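Local coordinates for protein sialidase B (PDB 4XJW) that hydrolyses alpha-(2->3)-, alpha-(2->6)- and alpha-(2->8)-glycosidic linkages of terminal sialic acid residues in oligosaccharides, glycoproteins and glycolipids, at residues I78-K83 / S140-I145; N54-F59 / G144-T149. The protein carries 1 engineered substitution. One frame throughout, in Å; residues are numbered along the deposited sequence.

Contact 1: I78-K83 / S140-I145; sequences IRDAQK and SNINGI. With PO4 (phosphate ion), chain D.
Asp80 reaches from the end of strand 74-80 into the loop 140-145 and meets the backbone of Asn143. Its side chain can be followed outward. CB points at the loop. Asp80 CG stands anti to the backbone N (chi1 -174°) and comes to 3.8 Å from Asn143 N. OD1 turns back to its own chain: Asp80 OD1 accepts from Lys83 N at 3.0 Å, an Asx motif, and more weakly from Gln82 N. OD2 goes across. Asn143 N donates to Asp80 OD2 at 2.7 Å in a nearly straight bond (167°). Lys83 NZ forms a salt bridge with Asp80 OD2 at 2.6 Å, from the opposite face of the carboxylate. OD2 is thus held from both faces, and the ammonium would help keep Asp80 ionised.

Residues 80-83 lie at the tip of the beta hairpin formed by strands 74-80 and 85-91, in the N-terminal concanavalin-like domain. The tip docks on the loop that leads into strand 147-150. That loop makes a type II turn from Ile142 to Ile145.

The bend of Lys83 at chi4 brings NZ also to Asn141 O at 3.0 Å, nearly along the C=O axis. Gln82 OE1 accepts from Asn143 ND2 at 3.1 Å. The two amide planes stand 67° apart, and the donor lies above the plane of the Gln82 carbonyl. Asn62 ND2 also donates to this oxygen. Ile142 lays CG2 against Arg79 O, and Phe64 touches the Ile142 side chain. Arg79 CB points away from the loop, and Arg79 NH1 donates to a phosphate ion, probably from the crystallisation liquor, that Arg155 also binds.

Contact 2: N54-F59 / G144-T149; sequences NSKAGF and GIDKAT
Ser55 and Asp146 join the loop after strand 46-53 to the chain leading into strand 147-150. Two local motifs shape the site. Asp146 and Lys147 both face Ser53, which makes a classic beta bulge. Asn54 forms an Asx turn, with Asn54 OD1 accepting from Lys56 N at 2.9 Å. The setting is the six-stranded antiparallel sheet of the concanavalin-like domain, where strand 147-150 lies between 17-18 and 46-53.

Hydrogen bonds across the contact converge on one atom, Asp146 OD1. Ser55 N donates to Asp146 OD1 at 2.9 Å, and Ser55 OG to Asp146 OD1 at 2.7 Å. Both come to its syn side, from opposite faces of the carboxylate plane. The hydroxyl can do so because OG sits between the backbone N and the carbonyl carbon (chi1 67°).

Weaker polar contacts surround Gly144, which has positive phi. Gly144 O lies 3.4 Å from Asn54 CA in a CA-H...O contact. It also sits close to the Asn54 amide, but at a poor angle for a bond from ND2, which donates to Asn143 O instead.

Charge plays a looser part. Lys56 NZ stays 5.1 Å from Asp146 OD2, so the attraction is probably modest, although Lys56 CG packs against that oxygen.

Lys147 adds a van der Waals contact. It sends NZ off to a salt bridge with Asp18, while Lys147 CG rests 3.5 Å from Ser55 OG.

How the contacts relate
From the N terminus, strand 46-53 runs into loop 54-59, the first half of contact 2. The chain then returns through strands 63-69 and 74-80 to the hairpin tip of contact 1. Both contacts close on the same later piece, 140-149. Contact 1 closes a loop with 56 residues between its segments. It nests inside contact 2, which has 84 between its own, and the two share Gly144 and Ile145. Both tie turns of one sheet to the approach to strand 147-150, which pairs with 46-53 and is separated from 74-80 by two strands. The loops also touch directly, where Phe59 CE1 packs on Gln82 OE1.

Contact 1: I78-K83 / S140-I145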
ATOM      1  N   ILE A  78      15.220 -12.896 -23.048  1.00 13.33           N
ATOM      2  CA  ILE A  78      15.844 -14.168 -23.405  1.00 11.52           C
ATOM      3  C   ILE A  78      15.394 -14.503 -24.816  1.00 18.03           C
ATOM      4  O   ILE A  78      14.221 -14.815 -25.044  1.00 17.21           O
ATOM      5  CB  ILE A  78      15.487 -15.298 -22.410  1.00 14.84           C
ATOM      6  CG1 ILE A  78      15.381 -14.761 -20.984  1.00 16.74           C
ATOM      7  CG2 ILE A  78      16.524 -16.400 -22.457  1.00 17.72           C
ATOM      8  CD1 ILE A  78      14.243 -15.341 -20.192  1.00 19.37           C
ATOM      9  N   ARG A  79      16.318 -14.408 -25.774  1.00 15.88           N
ATOM     10  CA  ARG A  79      15.936 -14.421 -27.184  1.00 16.70           C
ATOM     11  C   ARG A  79      16.828 -15.321 -28.023  1.00 16.04           C
ATOM     12  O   ARG A  79      18.052 -15.296 -27.887  1.00 16.13           O
ATOM     13  CB  ARG A  79      15.990 -13.002 -27.754  1.00 15.18           C
ATOM     14  CG  ARG A  79      15.233 -11.976 -26.924  1.00 19.75           C
ATOM     15  CD  ARG A  79      15.272 -10.612 -27.561  1.00 17.50           C
ATOM     16  NE  ARG A  79      14.535 -10.605 -28.818  1.00 16.24           N
ATOM     17  CZ  ARG A  79      14.459  -9.571 -29.651  1.00 22.13           C
ATOM     18  NH1 ARG A  79      15.088  -8.433 -29.374  1.00 20.55           N
ATOM     19  NH2 ARG A  79      13.754  -9.683 -30.769  1.00 21.54           N
ATOM     20  N   ASP A  80      16.207 -16.100 -28.901  1.00 19.01           N
ATOM     21  CA  ASP A  80      16.943 -16.953 -29.831  1.00 16.46           C
ATOM     22  C   ASP A  80      16.087 -17.080 -31.085  1.00 16.56           C
ATOM     23  O   ASP A  80      15.031 -17.713 -31.059  1.00 18.00           O
ATOM     24  CB  ASP A  80      17.198 -18.331 -29.212  1.00 19.91           C
ATOM     25  CG  ASP A  80      18.085 -19.226 -30.078  1.00 21.73           C
ATOM     26  OD1 ASP A  80      17.838 -19.329 -31.296  1.00 21.79           O
ATOM     27  OD2 ASP A  80      19.021 -19.842 -29.526  1.00 22.15           O
ATOM     28  N   ALA A  81      16.537 -16.464 -32.174  1.00 18.53           N
ATOM     29  CA  ALA A  81      15.748 -16.389 -33.398  1.00 20.64           C
ATOM     30  C   ALA A  81      15.595 -17.748 -34.064  1.00 26.25           C
ATOM     31  O   ALA A  81      14.586 -18.017 -34.712  1.00 26.97           O
ATOM     32  CB  ALA A  81      16.364 -15.402 -34.361  1.00 17.68           C
ATOM     33  N   GLN A  82      16.605 -18.597 -33.914  1.00 23.14           N
ATOM     34  CA  GLN A  82      16.580 -19.915 -34.540  1.00 25.58           C
ATOM     35  C   GLN A  82      15.656 -20.878 -33.797  1.00 29.06           C
ATOM     36  O   GLN A  82      15.175 -21.854 -34.371  1.00 28.94           O
ATOM     37  CB  GLN A  82      17.989 -20.497 -34.643  1.00 26.74           C
ATOM     38  CG  GLN A  82      18.843 -19.858 -35.742  1.00 28.18           C
ATOM     39  CD  GLN A  82      19.354 -18.475 -35.368  1.00 25.75           C
ATOM     40  OE1 GLN A  82      20.042 -18.308 -34.363  1.00 25.55           O
ATOM     41  NE2 GLN A  82      19.025 -17.483 -36.178  1.00 21.78           N
ATOM     42  N   LYS A  83      15.422 -20.607 -32.514  1.00 23.85           N
ATOM     43  CA  LYS A  83      14.464 -21.385 -31.738  1.00 23.53           C
ATOM     44  C   LYS A  83      13.083 -20.728 -31.768  1.00 20.37           C
ATOM     45  O   LYS A  83      12.094 -21.319 -31.328  1.00 25.25           O
ATOM     46  CB  LYS A  83      14.938 -21.551 -30.292  1.00 20.32           C
ATOM     47  CG  LYS A  83      16.277 -22.278 -30.135  1.00 24.58           C
ATOM     48  CD  LYS A  83      16.751 -22.263 -28.676  1.00 23.66           C
ATOM     49  CE  LYS A  83      18.081 -22.992 -28.490  1.00 31.27           C
ATOM     50  NZ  LYS A  83      19.181 -22.456 -29.359  1.00 28.43           N
ATOM     51  N   SER A 140      22.588 -20.211 -21.454  1.00 22.99           N
ATOM     52  CA  SER A 140      23.838 -20.716 -22.008  1.00 25.53           C
ATOM     53  C   SER A 140      23.653 -21.390 -23.366  1.00 24.35           C
ATOM     54  O   SER A 140      24.630 -21.751 -24.021  1.00 27.57           O
ATOM     55  CB  SER A 140      24.444 -21.731 -21.046  1.00 27.41           C
ATOM     56  OG  SER A 140      23.555 -22.822 -20.883  1.00 28.81           O
ATOM     57  N   ASN A 141      22.410 -21.584 -23.789  1.00 23.33           N
ATOM     58  CA  ASN A 141      22.182 -22.309 -25.032  1.00 24.76           C
ATOM     59  C   ASN A 141      21.586 -21.443 -26.134  1.00 23.75           C
ATOM     60  O   ASN A 141      21.033 -21.953 -27.111  1.00 25.35           O
ATOM     61  CB  ASN A 141      21.325 -23.555 -24.796  1.00 24.86           C
ATOM     62  CG  ASN A 141      21.458 -24.574 -25.920  1.00 36.24           C
ATOM     63  OD1 ASN A 141      22.547 -24.779 -26.462  1.00 36.16           O
ATOM     64  ND2 ASN A 141      20.349 -25.205 -26.281  1.00 35.93           N
ATOM     65  N   ILE A 142      21.699 -20.128 -25.986  1.00 20.18           N
ATOM     66  CA  ILE A 142      21.319 -19.239 -27.075  1.00 20.47           C
ATOM     67  C   ILE A 142      22.300 -19.450 -28.237  1.00 21.08           C
ATOM     68  O   ILE A 142      23.518 -19.425 -28.047  1.00 18.26           O
ATOM     69  CB  ILE A 142      21.260 -17.769 -26.621  1.00 21.63           C
ATOM     70  CG1 ILE A 142      20.104 -17.573 -25.636  1.00 22.10           C
ATOM     71  CG2 ILE A 142      21.108 -16.837 -27.805  1.00 20.84           C
ATOM     72  CD1 ILE A 142      20.206 -16.310 -24.802  1.00 22.36           C
ATOM     73  N   ASN A 143      21.763 -19.700 -29.427  1.00 23.22           N
ATOM     74  CA  ASN A 143      22.593 -20.073 -30.573  1.00 21.19           C
ATOM     75  C   ASN A 143      23.675 -19.051 -30.891  1.00 20.49           C
ATOM     76  O   ASN A 143      23.382 -17.882 -31.141  1.00 18.91           O
ATOM     77  CB  ASN A 143      21.727 -20.310 -31.809  1.00 20.57           C
ATOM     78  CG  ASN A 143      22.519 -20.906 -32.965  1.00 23.60           C
ATOM     79  OD1 ASN A 143      23.413 -21.734 -32.760  1.00 29.12           O
ATOM     80  ND2 ASN A 143      22.208 -20.476 -34.182  1.00 25.60           N
ATOM     81  N   GLY A 144      24.927 -19.493 -30.852  1.00 19.43           N
ATOM     82  CA  GLY A 144      26.036 -18.647 -31.255  1.00 20.77           C
ATOM     83  C   GLY A 144      26.497 -17.584 -30.275  1.00 24.55           C
ATOM     84  O   GLY A 144      27.189 -16.650 -30.672  1.00 21.82           O
ATOM     85  N   ILE A 145      26.120 -17.705 -29.004  1.00 23.24           N
ATOM     86  CA  ILE A 145      26.626 -16.781 -27.993  1.00 21.07           C
ATOM     87  C   ILE A 145      28.154 -16.727 -28.044  1.00 23.00           C
ATOM     88  O   ILE A 145      28.814 -17.769 -28.085  1.00 23.75           O
ATOM     89  CB  ILE A 145      26.149 -17.155 -26.566  1.00 22.94           C
ATOM     90  CG1 ILE A 145      24.780 -16.534 -26.283  1.00 23.76           C
ATOM     91  CG2 ILE A 145      27.131 -16.660 -25.524  1.00 25.15           C
ATOM     92  CD1 ILE A 145      24.253 -16.864 -24.902  1.00 34.40           C
TER
HETATM   93  P   PO4 D 703      14.945  -4.881 -30.206  1.00 21.32           P
HETATM   94  O1  PO4 D 703      15.911  -3.822 -30.669  1.00 22.09           O
HETATM   95  O2  PO4 D 703      15.220  -6.189 -30.922  1.00 20.98           O
HETATM   96  O3  PO4 D 703      15.142  -5.066 -28.711  1.00 20.22           O
HETATM   97  O4  PO4 D 703      13.537  -4.421 -30.486  1.00 22.95           O

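Contact 2: N54-F59 / G144-T149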
ATOM      1  N   ASN A  54      24.977 -13.433 -28.935  1.00 17.86           N
ATOM      2  CA  ASN A  54      25.619 -13.704 -30.210  1.00 22.10           C
ATOM      3  C   ASN A  54      25.825 -12.339 -30.849  1.00 17.60           C
ATOM      4  O   ASN A  54      24.858 -11.662 -31.205  1.00 18.62           O
ATOM      5  CB  ASN A  54      24.730 -14.584 -31.090  1.00 17.88           C
ATOM      6  CG  ASN A  54      25.372 -14.915 -32.435  1.00 19.24           C
ATOM      7  OD1 ASN A  54      26.238 -14.190 -32.924  1.00 20.03           O
ATOM      8  ND2 ASN A  54      24.935 -16.010 -33.039  1.00 22.95           N
ATOM      9  N   SER A  55      27.081 -11.929 -30.988  1.00 20.57           N
ATOM     10  CA  SER A  55      27.384 -10.581 -31.453  1.00 17.94           C
ATOM     11  C   SER A  55      27.558 -10.476 -32.968  1.00 19.47           C
ATOM     12  O   SER A  55      27.896  -9.414 -33.476  1.00 19.63           O
ATOM     13  CB  SER A  55      28.650 -10.062 -30.780  1.00 23.02           C
ATOM     14  OG  SER A  55      29.781 -10.800 -31.199  1.00 25.35           O
ATOM     15  N   LYS A  56      27.326 -11.570 -33.685  1.00 19.81           N
ATOM     16  CA  LYS A  56      27.587 -11.593 -35.125  1.00 23.97           C
ATOM     17  C   LYS A  56      26.501 -10.909 -35.945  1.00 23.13           C
ATOM     18  O   LYS A  56      25.332 -10.873 -35.551  1.00 21.36           O
ATOM     19  CB  LYS A  56      27.784 -13.028 -35.609  1.00 20.03           C
ATOM     20  CG  LYS A  56      29.004 -13.699 -35.002  1.00 27.90           C
ATOM     21  CD  LYS A  56      29.203 -15.084 -35.574  1.00 35.85           C
ATOM     22  CE  LYS A  56      30.507 -15.697 -35.088  1.00 41.64           C
ATOM     23  NZ  LYS A  56      30.973 -16.783 -36.001  1.00 38.07           N
ATOM     24  N   ALA A  57      26.893 -10.370 -37.097  1.00 23.19           N
ATOM     25  CA  ALA A  57      25.932  -9.796 -38.031  1.00 20.39           C
ATOM     26  C   ALA A  57      24.894 -10.857 -38.370  1.00 17.20           C
ATOM     27  O   ALA A  57      25.241 -12.019 -38.568  1.00 20.84           O
ATOM     28  CB  ALA A  57      26.636  -9.318 -39.290  1.00 25.59           C
ATOM     29  N   GLY A  58      23.624 -10.463 -38.410  1.00 16.97           N
ATOM     30  CA  GLY A  58      22.550 -11.393 -38.722  1.00 19.11           C
ATOM     31  C   GLY A  58      21.929 -12.078 -37.514  1.00 20.87           C
ATOM     32  O   GLY A  58      20.940 -12.801 -37.655  1.00 18.86           O
ATOM     33  N   PHE A  59      22.504 -11.870 -36.329  1.00 19.88           N
ATOM     34  CA  PHE A  59      22.016 -12.552 -35.127  1.00 19.22           C
ATOM     35  C   PHE A  59      21.678 -11.583 -33.996  1.00 16.28           C
ATOM     36  O   PHE A  59      21.901 -11.896 -32.818  1.00 17.63           O
ATOM     37  CB  PHE A  59      23.040 -13.591 -34.649  1.00 18.31           C
ATOM     38  CG  PHE A  59      23.234 -14.729 -35.612  1.00 22.13           C
ATOM     39  CD1 PHE A  59      22.437 -15.862 -35.531  1.00 23.01           C
ATOM     40  CD2 PHE A  59      24.196 -14.655 -36.611  1.00 22.99           C
ATOM     41  CE1 PHE A  59      22.602 -16.915 -36.423  1.00 25.75           C
ATOM     42  CE2 PHE A  59      24.372 -15.703 -37.503  1.00 22.95           C
ATOM     43  CZ  PHE A  59      23.574 -16.833 -37.411  1.00 26.90           C
ATOM     44  N   GLY A 144      24.927 -19.493 -30.852  1.00 19.43           N
ATOM     45  CA  GLY A 144      26.036 -18.647 -31.255  1.00 20.77           C
ATOM     46  C   GLY A 144      26.497 -17.584 -30.275  1.00 24.55           C
ATOM     47  O   GLY A 144      27.189 -16.650 -30.672  1.00 21.82           O
ATOM     48  N   ILE A 145      26.120 -17.705 -29.004  1.00 23.24           N
ATOM     49  CA  ILE A 145      26.626 -16.781 -27.993  1.00 21.07           C
ATOM     50  C   ILE A 145      28.154 -16.727 -28.044  1.00 23.00           C
ATOM     51  O   ILE A 145      28.814 -17.769 -28.085  1.00 23.75           O
ATOM     52  CB  ILE A 145      26.149 -17.155 -26.566  1.00 22.94           C
ATOM     53  CG1 ILE A 145      24.780 -16.534 -26.283  1.00 23.76           C
ATOM     54  CG2 ILE A 145      27.131 -16.660 -25.524  1.00 25.15           C
ATOM     55  CD1 ILE A 145      24.253 -16.864 -24.902  1.00 34.40           C
ATOM     56  N   ASP A 146      28.700 -15.514 -28.090  1.00 20.52           N
ATOM     57  CA  ASP A 146      30.145 -15.316 -28.154  1.00 20.90           C
ATOM     58  C   ASP A 146      30.629 -14.096 -27.373  1.00 22.64           C
ATOM     59  O   ASP A 146      31.810 -13.754 -27.420  1.00 23.94           O
ATOM     60  CB  ASP A 146      30.625 -15.240 -29.617  1.00 20.84           C
ATOM     61  CG  ASP A 146      29.966 -14.113 -30.416  1.00 25.19           C
ATOM     62  OD1 ASP A 146      29.506 -13.106 -29.834  1.00 21.44           O
ATOM     63  OD2 ASP A 146      29.924 -14.234 -31.662  1.00 32.93           O
ATOM     64  N   LYS A 147      29.726 -13.448 -26.643  1.00 18.51           N
ATOM     65  CA  LYS A 147      30.083 -12.253 -25.886  1.00 22.07           C
ATOM     66  C   LYS A 147      29.365 -12.207 -24.549  1.00 15.52           C
ATOM     67  O   LYS A 147      28.165 -12.481 -24.483  1.00 18.96           O
ATOM     68  CB  LYS A 147      29.703 -10.999 -26.658  1.00 20.32           C
ATOM     69  CG  LYS A 147      30.581 -10.688 -27.842  1.00 17.10           C
ATOM     70  CD  LYS A 147      31.954 -10.229 -27.401  1.00 25.10           C
ATOM     71  CE  LYS A 147      32.714  -9.628 -28.574  1.00 31.37           C
ATOM     72  NZ  LYS A 147      34.073  -9.185 -28.167  1.00 31.49           N
ATOM     73  N   ALA A 148      30.106 -11.864 -23.496  1.00 17.13           N
ATOM     74  CA  ALA A 148      29.526 -11.565 -22.188  1.00 19.61           C
ATOM     75  C   ALA A 148      29.882 -10.123 -21.854  1.00 18.64           C
ATOM     76  O   ALA A 148      31.046  -9.727 -21.956  1.00 20.19           O
ATOM     77  CB  ALA A 148      30.061 -12.516 -21.132  1.00 19.79           C
ATOM     78  N   THR A 149      28.888  -9.329 -21.467  1.00 17.35           N
ATOM     79  CA  THR A 149      29.069  -7.891 -21.384  1.00 16.72           C
ATOM     80  C   THR A 149      28.481  -7.308 -20.106  1.00 21.80           C
ATOM     81  O   THR A 149      27.426  -7.748 -19.642  1.00 20.44           O
ATOM     82  CB  THR A 149      28.400  -7.209 -22.584  1.00 21.56           C
ATOM     83  OG1 THR A 149      28.779  -7.887 -23.786  1.00 25.67           O
ATOM     84  CG2 THR A 149      28.810  -5.743 -22.687  1.00 23.55           C
TER